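Local coordinates for protein transcriptional regulator (Mesorhizobium loti, PDB 3BHQ) that probably binds regulatory DNA as a dimeric, all-helical transcription factor of the TetR family, at residues A20-F25 / I38-A42; E57-G61 / M122-G126; A96-I100 / L191-D196. All blocks are in the same frame, centred on the assembly; numbering follows the deposited sequence.

Contact 1 (A20-F25 / I38-A42); sequences AATAAF and IATKA. With EDO (1,2-ethanediol), chain E.
I38 plugs into helix 9-28 as a knob in a hole formed by A20, A21, A24 and F25, joining the first helix of the TetR-type DNA-binding domain to helix 35-42, the leading helix of its predicted helix-turn-helix. The axes of the two short segments approach to 9.1 Å and cross at 123°, an approach probably eased by the small alanines of helix 9-28. The two branches of I38 divide the work. CG1 carries the chain past the A24 methyl and on to F25, where I38 CD1 stops 4.1 Å from F25 CZ with the two side chains roughly perpendicular. I38 CG2 turns instead to A21, 3.8 Å from A21 CB. One turn further on, A42 CB meets A20 CB at 3.7 Å, methyl to methyl. The aliphatic part of K41 seals the outer margin: with CG anti to the backbone N (chi1 -176°) and the chain straight as far as CE, it runs alongside A20 and places K41 CE 3.5 Å from A23 CB. The last torsion (chi4 65°) turns NZ aside, and K41 NZ donates a 2.8 Å hydrogen bond to O1 of an ethanediol, probably from the crystallisation liquor, that K28 NZ also binds.

Contact 2 (E57-G61 / M122-G126); sequences ETLFG and MPQLG
L125, E57 and M122, a selenomethionine here, supply most of the buried surface between helix 56-83 and the start of helix 123-150, with F60 close behind. L125 divides its methyls between two neighbours. L125 CD1 lies over one face of the F60 ring in a CH-pi contact, 3.7 Å from the centroid and offset toward the rim, while L125 CD2 rests on the backbone of G61, 3.6 Å from G61 N. M122 bends at its end (chi3 -75°), which brings M122 CE to 3.9 Å from F60 CD2; its selenium packs against E57 CG. The E57 and M122 chains run alongside each other, head to tail, and E57 OE2 ends 3.5 Å from M122 CG. E57 reaches this far because its chain is extended, and there Q124 NE2 donates to E57 OE2 over 2.9 Å. The amide meets the anti side of that oxygen, 27° out of the carboxylate plane. Q124 NE2 also donates to a water that in turn donates to the backbone O of E57, so the amide nitrogen is held twice. Replacing E57 by alanine would remove the carboxylate and is likely to leave Q124 NE2 without its acceptor there and the side of M122 less covered. F60 further stacks on F25 and touches L111 and L114 of helix 106-117. The contact thus joins the TetR-type DNA-binding domain, through helix 56-83, to the C-terminal domain, as in the two-domain architecture of TetR-family regulators.

Contact 3 (A96-I100 / L191-D196); sequences ARRLI and LERHAD
R97 of helix 88-103 lies among L191, E192, A195 and D196 of helix 188-206 as a knob in a hole, and its charged end organises the polar half of the contact. The chain runs extended from CG to NE, which carries the guanidinium to D196 and E192. It grips D196 side-on with two nitrogens. R97 NE donates to D196 OD1 over 3.2 Å and R97 NH2 to D196 OD2 over 3.1 Å, each on the syn lone pair of its oxygen and close to the guanidinium plane. The two flat groups are nearly coplanar, 26° apart, and the paired bonds would resist rotation of either. E192 approaches differently: its carboxylate stacks on the guanidinium with the planes only 8° apart, and E192 CG lies over one face. The E192 OE2 to R97 NH1 separation of 3.9 Å makes a long salt bridge, electrostatic rather than hydrogen-bonded. Two carboxylates around one arginine probably stabilise its positive charge.

The apolar contacts involve A96, I100, L191 and A195. A96 CB and A195 CB touch at 3.7 Å where the backbones come nearest. A195 CB also supports R97 CG and, in the I100 conformer modelled here, I100 CD1. In that conformer I100 and L191 lie side by side, pointing opposite ways, with I100 CG2 3.7 Å from L191 CG, and I100 CD1 meets the edge of the H194 ring at CD2; the ring's NE2 is hydrogen-bonded to the backbone O of L170. L191 CD2 reaches back to R97.

The segments 96-100 and 191-196 cross at 120° within the C-terminal domain. Helix 159-181 packs against both through L170, which A96 and I100 touch, and P174, which H194 touches; L99 touches I75 of helix 56-83.

In the fold
From the N terminus, contact 1 forms first, closing a short loop between helix 9-28 and helix 35-42 within the DNA-binding domain before contact 2 opens. Contact 2 then spans about sixty residues, returning helix 123-150 to the start of helix 56-83 and so tying the DNA-binding domain to the C-terminal one. These two contacts touch directly, A21 and I38 both packing on L59. Contact 3 opens inside that span, on helix 88-103, and closes on helix 188-206, so contacts 2 and 3 cross along the chain. It lies on the far side of the chain's centre, its nearest atoms about 17 Å from those of contact 1, and ties together helices of the C-terminal domain.

Contact 1 (A20-F25 / I38-A42)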
loop_
_atom_site.group_PDB
_atom_site.type_symbol
_atom_site.label_atom_id
_atom_site.label_comp_id
_atom_site.label_asym_id
_atom_site.label_seq_id
_atom_site.Cartn_x
_atom_site.Cartn_y
_atom_site.Cartn_z
ATOM N N ALA A 20 18.916 -8.481 -16.222
ATOM C CA ALA A 20 19.538 -7.210 -16.538
ATOM C C ALA A 20 18.551 -6.064 -16.616
ATOM O O ALA A 20 18.791 -4.976 -16.113
ATOM C CB ALA A 20 20.328 -7.320 -17.873
ATOM N N ALA A 21 17.393 -6.318 -17.229
ATOM C CA ALA A 21 16.361 -5.300 -17.370
ATOM C C ALA A 21 15.812 -4.894 -16.008
ATOM O O ALA A 21 15.559 -3.740 -15.781
ATOM C CB ALA A 21 15.234 -5.790 -18.298
ATOM N N THR A 22 15.631 -5.885 -15.153
ATOM C CA THR A 22 15.101 -5.644 -13.784
ATOM C C THR A 22 16.014 -4.714 -13.002
ATOM O O THR A 22 15.574 -3.691 -12.463
ATOM C CB THR A 22 14.929 -6.944 -12.995
ATOM O OG1 THR A 22 14.068 -7.870 -13.691
ATOM C CG2 THR A 22 14.310 -6.657 -11.603
ATOM N N ALA A 23 17.311 -5.011 -13.046
ATOM C CA ALA A 23 18.304 -4.153 -12.367
ATOM C C ALA A 23 18.361 -2.748 -12.981
ATOM O O ALA A 23 18.455 -1.741 -12.272
ATOM C CB ALA A 23 19.691 -4.818 -12.405
ATOM N N ALA A 24 18.330 -2.682 -14.318
ATOM C CA ALA A 24 18.397 -1.400 -15.052
ATOM C C ALA A 24 17.211 -0.494 -14.751
ATOM O O ALA A 24 17.383 0.693 -14.453
ATOM C CB ALA A 24 18.532 -1.639 -16.588
ATOM N N PHE A 25 16.002 -1.054 -14.848
ATOM C CA PHE A 25 14.801 -0.296 -14.495
ATOM C C PHE A 25 14.819 0.192 -13.040
ATOM O O PHE A 25 14.509 1.346 -12.803
ATOM C CB PHE A 25 13.508 -1.084 -14.767
ATOM C CG PHE A 25 13.207 -1.324 -16.222
ATOM C CD1 PHE A 25 13.262 -0.274 -17.146
ATOM C CD2 PHE A 25 12.787 -2.577 -16.670
ATOM C CE1 PHE A 25 12.972 -0.484 -18.485
ATOM C CE2 PHE A 25 12.472 -2.795 -18.031
ATOM C CZ PHE A 25 12.561 -1.741 -18.930
ATOM N N ILE A 38 20.349 -2.371 -21.885
ATOM C CA ILE A 38 19.964 -3.650 -21.293
ATOM C C ILE A 38 20.660 -4.812 -22.011
ATOM O O ILE A 38 21.178 -5.733 -21.359
ATOM C CB ILE A 38 18.419 -3.827 -21.271
ATOM C CG1 ILE A 38 17.820 -2.836 -20.249
ATOM C CG2 ILE A 38 18.028 -5.266 -20.869
ATOM C CD1 ILE A 38 16.335 -2.603 -20.396
ATOM N N ALA A 39 20.700 -4.741 -23.348
ATOM C CA ALA A 39 21.387 -5.758 -24.151
ATOM C C ALA A 39 22.836 -5.878 -23.701
ATOM O O ALA A 39 23.331 -6.980 -23.427
ATOM C CB ALA A 39 21.320 -5.437 -25.675
ATOM N N THR A 40 23.514 -4.740 -23.591
ATOM C CA THR A 40 24.913 -4.720 -23.162
ATOM C C THR A 40 25.094 -5.320 -21.765
ATOM O O THR A 40 25.949 -6.177 -21.564
ATOM C CB THR A 40 25.471 -3.295 -23.224
ATOM O OG1 THR A 40 25.376 -2.829 -24.570
ATOM C CG2 THR A 40 26.920 -3.252 -22.759
ATOM N N LYS A 41 24.251 -4.893 -20.826
ATOM C CA LYS A 41 24.294 -5.384 -19.451
ATOM C C LYS A 41 24.065 -6.897 -19.371
ATOM O O LYS A 41 24.674 -7.580 -18.548
ATOM C CB LYS A 41 23.280 -4.611 -18.608
ATOM C CG LYS A 41 23.254 -4.921 -17.137
ATOM C CD LYS A 41 22.149 -4.101 -16.466
ATOM C CE LYS A 41 22.019 -4.453 -15.000
ATOM N NZ LYS A 41 23.275 -4.047 -14.271
ATOM N N ALA A 42 23.196 -7.412 -20.240
ATOM C CA ALA A 42 22.861 -8.832 -20.288
ATOM C C ALA A 42 23.823 -9.683 -21.082
ATOM O O ALA A 42 23.719 -10.901 -21.033
ATOM C CB ALA A 42 21.467 -9.006 -20.909
HETATM C C1 EDO E . 21.954 -0.911 -13.288
HETATM O O1 EDO E . 22.850 -1.828 -12.647
HETATM C C2 EDO E . 22.043 -1.037 -14.801
HETATM O O2 EDO E . 21.828 0.214 -15.457
#

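Contact 2 (E57-G61 / M122-G126)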
loop_
_atom_site.group_PDB
_atom_site.type_symbol
_atom_site.label_atom_id
_atom_site.label_comp_id
_atom_site.label_asym_id
_atom_site.label_seq_id
_atom_site.Cartn_x
_atom_site.Cartn_y
_atom_site.Cartn_z
ATOM N N GLU A 57 8.716 -1.230 -23.291
ATOM C CA GLU A 57 7.456 -1.389 -22.548
ATOM C C GLU A 57 7.117 -2.872 -22.326
ATOM O O GLU A 57 6.710 -3.271 -21.231
ATOM C CB GLU A 57 6.300 -0.687 -23.288
ATOM C CG GLU A 57 4.926 -0.836 -22.659
ATOM C CD GLU A 57 3.879 0.088 -23.273
ATOM O OE1 GLU A 57 4.034 0.487 -24.465
ATOM O OE2 GLU A 57 2.898 0.371 -22.575
ATOM N N THR A 58 7.226 -3.649 -23.389
ATOM C CA THR A 58 7.015 -5.098 -23.354
ATOM C C THR A 58 7.976 -5.780 -22.395
ATOM O O THR A 58 7.566 -6.626 -21.574
ATOM C CB THR A 58 7.073 -5.684 -24.779
ATOM O OG1 THR A 58 6.112 -5.023 -25.619
ATOM C CG2 THR A 58 6.810 -7.205 -24.768
ATOM N N LEU A 59 9.253 -5.396 -22.463
ATOM C CA LEU A 59 10.260 -5.959 -21.588
ATOM C C LEU A 59 9.959 -5.646 -20.102
ATOM O O LEU A 59 10.106 -6.517 -19.254
ATOM C CB LEU A 59 11.639 -5.446 -22.001
ATOM C CG LEU A 59 12.858 -5.930 -21.200
ATOM C CD1 LEU A 59 12.898 -7.436 -20.923
ATOM C CD2 LEU A 59 14.191 -5.501 -21.868
ATOM N N PHE A 60 9.490 -4.433 -19.816
ATOM C CA PHE A 60 9.115 -4.050 -18.432
ATOM C C PHE A 60 7.974 -4.976 -17.939
ATOM O O PHE A 60 7.961 -5.424 -16.788
ATOM C CB PHE A 60 8.694 -2.577 -18.382
ATOM C CG PHE A 60 8.803 -1.888 -17.021
ATOM C CD1 PHE A 60 9.064 -2.566 -15.822
ATOM C CD2 PHE A 60 8.564 -0.511 -16.956
ATOM C CE1 PHE A 60 9.152 -1.854 -14.612
ATOM C CE2 PHE A 60 8.633 0.186 -15.737
ATOM C CZ PHE A 60 8.937 -0.479 -14.599
ATOM N N GLY A 61 7.029 -5.295 -18.826
ATOM C CA GLY A 61 5.963 -6.211 -18.473
ATOM C C GLY A 61 6.477 -7.595 -18.102
ATOM O O GLY A 61 6.022 -8.200 -17.126
HETATM N N MSE A 122 1.596 3.218 -18.000
HETATM C CA MSE A 122 1.633 1.791 -18.414
HETATM C C MSE A 122 0.802 1.012 -17.385
HETATM O O MSE A 122 1.354 0.300 -16.534
HETATM C CB MSE A 122 3.072 1.286 -18.485
HETATM C CG MSE A 122 3.892 1.877 -19.619
HETATM SE SE MSE A 122 5.746 1.353 -19.688
HETATM C CE MSE A 122 6.366 2.446 -18.223
ATOM N N PRO A 123 -0.534 1.148 -17.449
ATOM C CA PRO A 123 -1.439 0.544 -16.461
ATOM C C PRO A 123 -1.312 -0.964 -16.392
ATOM O O PRO A 123 -1.590 -1.539 -15.350
ATOM C CB PRO A 123 -2.838 0.976 -16.924
ATOM C CG PRO A 123 -2.689 1.450 -18.282
ATOM C CD PRO A 123 -1.278 1.829 -18.522
ATOM N N GLN A 124 -0.884 -1.586 -17.494
ATOM C CA GLN A 124 -0.740 -3.047 -17.529
ATOM C C GLN A 124 0.261 -3.623 -16.525
ATOM O O GLN A 124 0.133 -4.785 -16.139
ATOM C CB GLN A 124 -0.458 -3.553 -18.937
ATOM C CG GLN A 124 0.906 -3.283 -19.502
ATOM C CD GLN A 124 1.157 -1.897 -20.014
ATOM O OE1 GLN A 124 0.335 -0.983 -19.890
ATOM N NE2 GLN A 124 2.342 -1.739 -20.646
ATOM N N LEU A 125 1.249 -2.832 -16.133
ATOM C CA LEU A 125 2.282 -3.296 -15.197
ATOM C C LEU A 125 1.634 -3.572 -13.836
ATOM O O LEU A 125 1.816 -4.660 -13.268
ATOM C CB LEU A 125 3.427 -2.278 -15.046
ATOM C CG LEU A 125 4.168 -1.874 -16.360
ATOM C CD1 LEU A 125 5.216 -0.792 -16.068
ATOM C CD2 LEU A 125 4.742 -3.094 -17.056
ATOM N N GLY A 126 0.894 -2.587 -13.333
ATOM C CA GLY A 126 0.190 -2.749 -12.067
ATOM C C GLY A 126 -0.896 -3.804 -12.117
ATOM O O GLY A 126 -1.106 -4.547 -11.127
HETATM O O HOH W 1 4.085 -3.999 -20.748
#

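Contact 3 (A96-I100 / L191-D196)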
loop_
_atom_site.group_PDB
_atom_site.type_symbol
_atom_site.label_atom_id
_atom_site.label_comp_id
_atom_site.label_asym_id
_atom_site.label_seq_id
_atom_site.Cartn_x
_atom_site.Cartn_y
_atom_site.Cartn_z
ATOM N N ALA A 96 4.975 -15.882 9.037
ATOM C CA ALA A 96 4.918 -14.394 9.116
ATOM C C ALA A 96 6.291 -13.761 9.034
ATOM O O ALA A 96 6.491 -12.766 8.323
ATOM C CB ALA A 96 4.234 -13.942 10.377
ATOM N N ARG A 97 7.253 -14.326 9.755
ATOM C CA ARG A 97 8.631 -13.828 9.718
ATOM C C ARG A 97 9.232 -13.922 8.308
ATOM O O ARG A 97 9.893 -12.973 7.847
ATOM C CB ARG A 97 9.503 -14.563 10.741
ATOM C CG ARG A 97 9.127 -14.273 12.183
ATOM C CD ARG A 97 9.806 -15.264 13.104
ATOM N NE ARG A 97 9.383 -15.151 14.507
ATOM C CZ ARG A 97 9.983 -15.801 15.515
ATOM N NH1 ARG A 97 11.050 -16.579 15.315
ATOM N NH2 ARG A 97 9.538 -15.660 16.759
ATOM N N ARG A 98 8.984 -15.034 7.600
ATOM C CA ARG A 98 9.476 -15.202 6.222
ATOM C C ARG A 98 8.774 -14.246 5.256
ATOM O O ARG A 98 9.420 -13.678 4.371
ATOM C CB ARG A 98 9.320 -16.644 5.719
ATOM C CG ARG A 98 10.167 -17.669 6.446
ATOM C CD ARG A 98 11.672 -17.586 6.102
ATOM N NE ARG A 98 11.957 -17.952 4.706
ATOM C CZ ARG A 98 12.238 -17.131 3.685
ATOM N NH1 ARG A 98 12.461 -17.666 2.485
ATOM N NH2 ARG A 98 12.321 -15.805 3.826
ATOM N N LEU A 99 7.452 -14.068 5.417
ATOM C CA LEU A 99 6.667 -13.145 4.555
ATOM C C LEU A 99 7.192 -11.731 4.665
ATOM O O LEU A 99 7.340 -11.046 3.640
ATOM C CB LEU A 99 5.171 -13.145 4.904
ATOM C CG LEU A 99 4.340 -14.398 4.647
ATOM C CD1 LEU A 99 2.918 -14.171 5.191
ATOM C CD2 LEU A 99 4.324 -14.773 3.153
ATOM N N ILE A 100 7.437 -11.273 5.888
ATOM C CA ILE A 100 8.012 -9.931 6.114
ATOM C C ILE A 100 9.339 -9.796 5.414
ATOM O O ILE A 100 9.571 -8.852 4.693
ATOM C CB ILE A 100 8.264 -9.612 7.616
ATOM C CG1 ILE A 100 6.930 -9.371 8.302
ATOM C CG2 ILE A 100 9.185 -8.370 7.792
ATOM C CD1 ILE A 100 7.048 -9.149 9.793
ATOM N N LEU A 191 11.576 -7.208 13.785
ATOM C CA LEU A 191 10.883 -8.017 12.751
ATOM C C LEU A 191 10.051 -9.140 13.404
ATOM O O LEU A 191 8.846 -9.265 13.136
ATOM C CB LEU A 191 11.901 -8.609 11.754
ATOM C CG LEU A 191 11.389 -9.439 10.555
ATOM C CD1 LEU A 191 12.373 -9.408 9.367
ATOM C CD2 LEU A 191 11.031 -10.913 10.898
ATOM N N GLU A 192 10.702 -9.909 14.286
ATOM C CA GLU A 192 10.053 -11.009 15.002
ATOM C C GLU A 192 8.930 -10.528 15.932
ATOM O O GLU A 192 7.837 -11.110 15.923
ATOM C CB GLU A 192 11.085 -11.859 15.766
ATOM C CG GLU A 192 12.061 -12.602 14.814
ATOM C CD GLU A 192 13.146 -13.409 15.533
ATOM O OE1 GLU A 192 13.188 -13.431 16.787
ATOM O OE2 GLU A 192 13.965 -14.031 14.822
ATOM N N ARG A 193 9.168 -9.469 16.715
ATOM C CA ARG A 193 8.112 -8.953 17.602
ATOM C C ARG A 193 6.858 -8.565 16.824
ATOM O O ARG A 193 5.724 -8.789 17.281
ATOM C CB ARG A 193 8.563 -7.743 18.428
ATOM C CG ARG A 193 9.457 -8.058 19.624
ATOM C CD ARG A 193 9.379 -6.924 20.652
ATOM N NE ARG A 193 9.741 -5.634 20.060
ATOM C CZ ARG A 193 10.991 -5.197 19.840
ATOM N NH1 ARG A 193 12.071 -5.927 20.172
ATOM N NH2 ARG A 193 11.161 -3.995 19.282
ATOM N N HIS A 194 7.084 -7.971 15.652
ATOM C CA HIS A 194 5.999 -7.527 14.780
ATOM C C HIS A 194 5.199 -8.699 14.195
ATOM O O HIS A 194 3.984 -8.718 14.269
ATOM C CB HIS A 194 6.533 -6.668 13.634
ATOM C CG HIS A 194 5.448 -6.053 12.815
ATOM N ND1 HIS A 194 4.723 -4.973 13.269
ATOM C CD2 HIS A 194 4.922 -6.382 11.611
ATOM C CE1 HIS A 194 3.814 -4.649 12.368
ATOM N NE2 HIS A 194 3.893 -5.509 11.371
ATOM N N ALA A 195 5.914 -9.647 13.607
ATOM C CA ALA A 195 5.286 -10.835 13.053
ATOM C C ALA A 195 4.487 -11.580 14.145
ATOM O O ALA A 195 3.330 -11.938 13.938
ATOM C CB ALA A 195 6.355 -11.758 12.432
ATOM N N ASP A 196 5.079 -11.740 15.328
ATOM C CA ASP A 196 4.433 -12.483 16.412
ATOM C C ASP A 196 3.184 -11.824 16.956
ATOM O O ASP A 196 2.200 -12.502 17.245
ATOM C CB ASP A 196 5.405 -12.771 17.554
ATOM C CG ASP A 196 6.577 -13.626 17.132
ATOM O OD1 ASP A 196 6.683 -14.090 15.963
ATOM O OD2 ASP A 196 7.447 -13.790 18.003
#